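PDB 6K9Z: galactose-1-phosphate uridylyltransferase from Pyrobaculum aerophilum str. IM2, which probably transfers uridylyl groups between UDP-glucose and hexose 1-phosphates such as galactose 1-phosphate, with zinc as a bound cofactor. Local coordinates for residues Asn118-Phe122 against Gln253-Pro257; Thr9-Ile13 against Val148-Arg154. The protein carries 1 engineered substitution. All coordinates share one frame. Numbering follows the deposited sequence.

Interaction 1. Residues Asn118-Phe122 against Gln253-Pro257; sequences NAAYF and QAPLP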
loop_
_atom_site.group_PDB
_atom_site.type_symbol
_atom_site.label_atom_id
_atom_site.label_comp_id
_atom_site.label_asym_id
_atom_site.label_seq_id
_atom_site.Cartn_x
_atom_site.Cartn_y
_atom_site.Cartn_z
ATOM N N ASN A 118 -17.144 -20.394 9.179
ATOM C CA ASN A 118 -15.722 -20.249 8.745
ATOM C C ASN A 118 -15.416 -18.830 8.250
ATOM O O ASN A 118 -14.207 -18.569 7.899
ATOM C CB ASN A 118 -15.366 -21.262 7.655
ATOM C CG ASN A 118 -15.295 -22.665 8.216
ATOM O OD1 ASN A 118 -16.029 -23.565 7.802
ATOM N ND2 ASN A 118 -14.427 -22.849 9.192
ATOM N N ALA A 119 -16.405 -17.929 8.170
ATOM C CA ALA A 119 -16.164 -16.617 7.527
ATOM C C ALA A 119 -15.952 -15.561 8.618
ATOM O O ALA A 119 -16.940 -15.157 9.268
ATOM C CB ALA A 119 -17.309 -16.289 6.606
ATOM N N ALA A 120 -14.739 -15.076 8.797
ATOM C CA ALA A 120 -14.420 -13.977 9.740
ATOM C C ALA A 120 -14.753 -12.603 9.150
ATOM O O ALA A 120 -15.033 -11.639 9.905
ATOM C CB ALA A 120 -12.968 -14.044 10.143
ATOM N N TYR A 121 -14.708 -12.458 7.827
ATOM C CA TYR A 121 -14.765 -11.120 7.195
ATOM C C TYR A 121 -15.358 -11.216 5.792
ATOM O O TYR A 121 -15.043 -12.143 5.029
ATOM C CB TYR A 121 -13.381 -10.446 7.196
ATOM C CG TYR A 121 -13.550 -8.960 7.134
ATOM C CD1 TYR A 121 -13.761 -8.222 8.280
ATOM C CD2 TYR A 121 -13.548 -8.300 5.899
ATOM C CE1 TYR A 121 -13.967 -6.857 8.218
ATOM C CE2 TYR A 121 -13.772 -6.933 5.828
ATOM C CZ TYR A 121 -14.022 -6.229 6.983
ATOM O OH TYR A 121 -14.237 -4.888 6.968
ATOM N N PHE A 122 -16.162 -10.216 5.459
ATOM C CA PHE A 122 -16.725 -10.030 4.111
ATOM C C PHE A 122 -16.085 -8.751 3.570
ATOM O O PHE A 122 -16.459 -7.653 4.026
ATOM C CB PHE A 122 -18.249 -9.992 4.188
ATOM C CG PHE A 122 -18.947 -9.925 2.847
ATOM C CD1 PHE A 122 -19.102 -8.704 2.201
ATOM C CD2 PHE A 122 -19.545 -11.062 2.310
ATOM C CE1 PHE A 122 -19.822 -8.633 1.009
ATOM C CE2 PHE A 122 -20.291 -10.974 1.145
ATOM C CZ PHE A 122 -20.459 -9.741 0.509
ATOM N N GLN A 253 -16.057 -2.473 7.106
ATOM C CA GLN A 253 -17.181 -2.785 8.016
ATOM C C GLN A 253 -16.665 -3.666 9.147
ATOM O O GLN A 253 -15.528 -4.139 9.139
ATOM C CB GLN A 253 -18.337 -3.381 7.229
ATOM C CG GLN A 253 -18.056 -4.741 6.630
ATOM C CD GLN A 253 -19.292 -5.354 6.013
ATOM O OE1 GLN A 253 -20.383 -5.214 6.540
ATOM N NE2 GLN A 253 -19.136 -6.063 4.910
ATOM N N ALA A 254 -17.518 -3.936 10.100
ATOM C CA ALA A 254 -17.217 -4.905 11.154
ATOM C C ALA A 254 -16.937 -6.288 10.578
ATOM O O ALA A 254 -17.478 -6.745 9.555
ATOM C CB ALA A 254 -18.357 -4.992 12.121
ATOM N N PRO A 255 -16.174 -7.076 11.353
ATOM C CA PRO A 255 -16.094 -8.495 11.066
ATOM C C PRO A 255 -17.478 -9.140 11.165
ATOM O O PRO A 255 -18.349 -8.610 11.881
ATOM C CB PRO A 255 -15.155 -9.069 12.102
ATOM C CG PRO A 255 -14.480 -7.830 12.695
ATOM C CD PRO A 255 -15.508 -6.703 12.619
ATOM N N LEU A 256 -17.614 -10.313 10.547
ATOM C CA LEU A 256 -18.830 -11.138 10.688
ATOM C C LEU A 256 -18.784 -11.796 12.053
ATOM O O LEU A 256 -17.709 -12.123 12.560
ATOM C CB LEU A 256 -18.871 -12.157 9.558
ATOM C CG LEU A 256 -18.763 -11.543 8.170
ATOM C CD1 LEU A 256 -19.041 -12.593 7.121
ATOM C CD2 LEU A 256 -19.695 -10.345 7.994
ATOM N N PRO A 257 -19.945 -12.123 12.649
ATOM C CA PRO A 257 -21.263 -11.860 12.061
ATOM C C PRO A 257 -22.069 -10.784 12.800
ATOM O O PRO A 257 -23.268 -10.673 12.474
ATOM C CB PRO A 257 -21.985 -13.191 12.307
ATOM C CG PRO A 257 -21.448 -13.591 13.656
ATOM C CD PRO A 257 -20.036 -13.041 13.778
HETATM O O HOH W 1 -14.822 -12.566 12.623
HETATM O O HOH W 2 -17.053 -8.111 7.208
#

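Interaction 2. Residues Thr9-Ile13 against Val148-Arg154; sequences TGEYI and VVPPRVR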
loop_
_atom_site.group_PDB
_atom_site.type_symbol
_atom_site.label_atom_id
_atom_site.label_comp_id
_atom_site.label_asym_id
_atom_site.label_seq_id
_atom_site.Cartn_x
_atom_site.Cartn_y
_atom_site.Cartn_z
ATOM N N THR A 9 4.678 -7.728 10.889
ATOM C CA THR A 9 3.566 -6.780 10.699
ATOM C C THR A 9 2.208 -7.417 11.015
ATOM O O THR A 9 1.268 -6.673 11.190
ATOM C CB THR A 9 3.583 -6.234 9.269
ATOM O OG1 THR A 9 3.270 -7.295 8.384
ATOM C CG2 THR A 9 4.928 -5.679 8.844
ATOM N N GLY A 10 2.101 -8.724 11.037
ATOM C CA GLY A 10 0.778 -9.382 11.125
ATOM C C GLY A 10 0.036 -9.339 9.810
ATOM O O GLY A 10 -1.167 -9.716 9.745
ATOM N N GLU A 11 0.648 -8.863 8.729
ATOM C CA GLU A 11 -0.091 -8.875 7.465
ATOM C C GLU A 11 -0.212 -10.309 6.961
ATOM O O GLU A 11 0.678 -11.125 7.183
ATOM C CB GLU A 11 0.595 -7.980 6.444
ATOM C CG GLU A 11 0.526 -6.538 6.877
ATOM C CD GLU A 11 1.517 -5.639 6.153
ATOM O OE1 GLU A 11 2.678 -6.037 6.044
ATOM O OE2 GLU A 11 1.117 -4.537 5.777
ATOM N N TYR A 12 -1.266 -10.557 6.192
ATOM C CA TYR A 12 -1.521 -11.864 5.569
ATOM C C TYR A 12 -1.178 -11.822 4.110
ATOM O O TYR A 12 -1.482 -10.864 3.415
ATOM C CB TYR A 12 -2.992 -12.265 5.735
ATOM C CG TYR A 12 -3.377 -12.431 7.176
ATOM C CD1 TYR A 12 -2.897 -13.461 7.985
ATOM C CD2 TYR A 12 -4.202 -11.500 7.739
ATOM C CE1 TYR A 12 -3.231 -13.543 9.322
ATOM C CE2 TYR A 12 -4.610 -11.600 9.052
ATOM C CZ TYR A 12 -4.097 -12.601 9.849
ATOM O OH TYR A 12 -4.574 -12.535 11.104
ATOM N N ILE A 13 -0.613 -12.922 3.614
ATOM C CA ILE A 13 -0.393 -13.111 2.169
ATOM C C ILE A 13 -1.203 -14.341 1.736
ATOM O O ILE A 13 -0.951 -15.458 2.250
ATOM C CB ILE A 13 1.106 -13.244 1.834
ATOM C CG1 ILE A 13 1.916 -12.121 2.515
ATOM C CG2 ILE A 13 1.329 -13.255 0.334
ATOM C CD1 ILE A 13 2.424 -12.461 3.904
ATOM N N VAL A 148 -9.832 -14.513 8.116
ATOM C CA VAL A 148 -9.026 -13.538 8.894
ATOM C C VAL A 148 -9.649 -12.181 8.647
ATOM O O VAL A 148 -10.313 -11.967 7.598
ATOM C CB VAL A 148 -7.539 -13.536 8.476
ATOM C CG1 VAL A 148 -6.806 -14.775 8.923
ATOM C CG2 VAL A 148 -7.393 -13.326 7.002
ATOM N N VAL A 149 -9.423 -11.270 9.561
ATOM C CA VAL A 149 -9.800 -9.851 9.382
ATOM C C VAL A 149 -8.673 -9.172 8.621
ATOM O O VAL A 149 -7.489 -9.298 8.962
ATOM C CB VAL A 149 -10.053 -9.157 10.722
ATOM C CG1 VAL A 149 -10.344 -7.687 10.537
ATOM C CG2 VAL A 149 -11.161 -9.846 11.489
ATOM N N PRO A 150 -8.982 -8.476 7.538
ATOM C CA PRO A 150 -7.927 -7.740 6.836
ATOM C C PRO A 150 -7.129 -6.803 7.745
ATOM O O PRO A 150 -7.725 -6.083 8.568
ATOM C CB PRO A 150 -8.727 -6.940 5.831
ATOM C CG PRO A 150 -9.962 -7.776 5.555
ATOM C CD PRO A 150 -10.310 -8.365 6.913
ATOM N N PRO A 151 -5.770 -6.804 7.674
ATOM C CA PRO A 151 -4.965 -6.040 8.630
ATOM C C PRO A 151 -5.332 -4.555 8.749
ATOM O O PRO A 151 -5.327 -4.059 9.876
ATOM C CB PRO A 151 -3.512 -6.252 8.167
ATOM C CG PRO A 151 -3.581 -7.655 7.579
ATOM C CD PRO A 151 -4.918 -7.701 6.858
ATOM N N ARG A 152 -5.684 -3.890 7.649
ATOM C CA ARG A 152 -5.979 -2.438 7.729
ATOM C C ARG A 152 -7.262 -2.239 8.544
ATOM O O ARG A 152 -7.327 -1.348 9.373
ATOM C CB ARG A 152 -6.112 -1.823 6.339
ATOM C CG ARG A 152 -6.536 -0.352 6.372
ATOM C CD ARG A 152 -6.448 0.445 5.067
ATOM N NE ARG A 152 -5.058 0.533 4.784
ATOM C CZ ARG A 152 -4.241 1.395 5.327
ATOM N NH1 ARG A 152 -4.694 2.356 6.089
ATOM N NH2 ARG A 152 -2.955 1.337 5.037
ATOM N N VAL A 153 -8.224 -3.142 8.357
ATOM C CA VAL A 153 -9.505 -3.065 9.111
ATOM C C VAL A 153 -9.250 -3.468 10.556
ATOM O O VAL A 153 -9.789 -2.779 11.425
ATOM C CB VAL A 153 -10.632 -3.886 8.448
ATOM C CG1 VAL A 153 -11.905 -3.845 9.316
ATOM C CG2 VAL A 153 -10.876 -3.357 7.024
ATOM N N ARG A 154 -8.391 -4.455 10.825
ATOM C CA ARG A 154 -8.034 -4.825 12.209
ATOM C C ARG A 154 -7.485 -3.581 12.917
ATOM O O ARG A 154 -7.834 -3.383 14.086
ATOM C CB ARG A 154 -7.005 -5.946 12.283
ATOM C CG ARG A 154 -6.652 -6.395 13.703
ATOM C CD ARG A 154 -5.736 -7.610 13.717
ATOM N NE ARG A 154 -6.356 -8.934 13.405
ATOM C CZ ARG A 154 -6.364 -9.576 12.182
ATOM N NH1 ARG A 154 -5.860 -9.002 11.097
ATOM N NH2 ARG A 154 -6.897 -10.801 12.068
#

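Interaction 1. Residues Asn118-Phe122 against Gln253-Pro257
Side-chain conformation decides how a strand start can be fastened to a loop that has no regular structure of its own. The CA-CB bond of Tyr121 leaves away from Gln253-Pro257, yet a chi1 of -155° (t) lays the ring back along the loop. Tyr121 CD1 lies 3.6 Å from Pro255 CA, and at the far end the hydroxyl Tyr121 OH donates a 2.6 Å hydrogen bond to Gln253 O, which sits near the plane of the ring. Gln253 answers with chi1 p and chi2 t, which carry its chain across to the strand, where Gln253 NE2 donates to Phe122 O at 3.2 Å; Gln110 and Leu215 also bond this amide. The setting is the centre of the antiparallel half-barrel sheet, where strand 121-128 of the N-terminal HIT-family half runs beside strand 247-252 of the C-terminal half; the loop prolongs that pairing less regularly. At the strand's start Ala120 and Tyr121 both face Leu146 in a classic beta bulge, and Ala120 O accepts from Leu256 N at 3.0 Å. Leu256, in the m, t rotamer, aims at the strand and brings CD1 to 4.1 Å from Ala119 CB and 4.0 Å from Phe122 CB. The ring of Phe122 turns off toward helix 96-114. A water bonded to Phe122 N and Ala254 O, at 2.9 and 2.7 Å, joins the two backbones.

Interaction 2. Residues Thr9-Ile13 against Val148-Arg154
This is an apolar contact of the start of strand 12-15, and the loop before it, with a helix start: the three-stranded antiparallel sheet at the N-terminus packs on the first turn of helix 151-167, which Val148-Arg154 enters from strand 140-146 with Pro150 as N-cap. Val148 lies over one face of the Tyr12 ring in a CH-pi contact, CG1 being 3.8 Å from the centroid, while Pro151 CG approaches Tyr12 CD2 to 3.9 Å. Pro151 also meets the backbone, its CG 3.7 Å from Glu11 CA. An ST turn shapes the approach to the strand: Thr9 OG1 accepts from Glu11 N at 3.1 Å and donates to Glu11 OE1 at 2.7 Å. Across the subunit boundary, Glu11 forms a salt bridge with Arg152 of the second subunit, Arg152 forms one with Glu11 of the second subunit, and Tyr12 and Ile13 join a parallel beta ladder with a strand of that chain. Arg154 extends alongside the tyrosine, where Tyr12 OH and Arg154 NH2 are 3.1 Å apart at an angle too poor for a hydrogen bond; Arg154 NH1 instead makes a weak one of 2.7 Å to Val149 O.

How the interactions relate
With centres 13 Å apart, the two interactions show how one strand-to-helix connection can take part in two contacts. Along the chain their segments alternate: 9-13, 118-122, 148-154, then 253-257. Interaction 1 lies where strand 121-128 begins and strand 247-252 ends, the neighbours through which the half-barrel halves join; interaction 2 sets the N-terminal sheet against the start of helix 151-167, beside the second subunit. Residues 148-154, one side of interaction 2, also pack on both segments of interaction 1: Tyr121 CG is 3.3 Å from Pro150 CD, and Gln253 O 3.6 Å from Val153 CG1. Bound iron, about 8 Å from the Tyr121 side chain, is close to this junction but not at it.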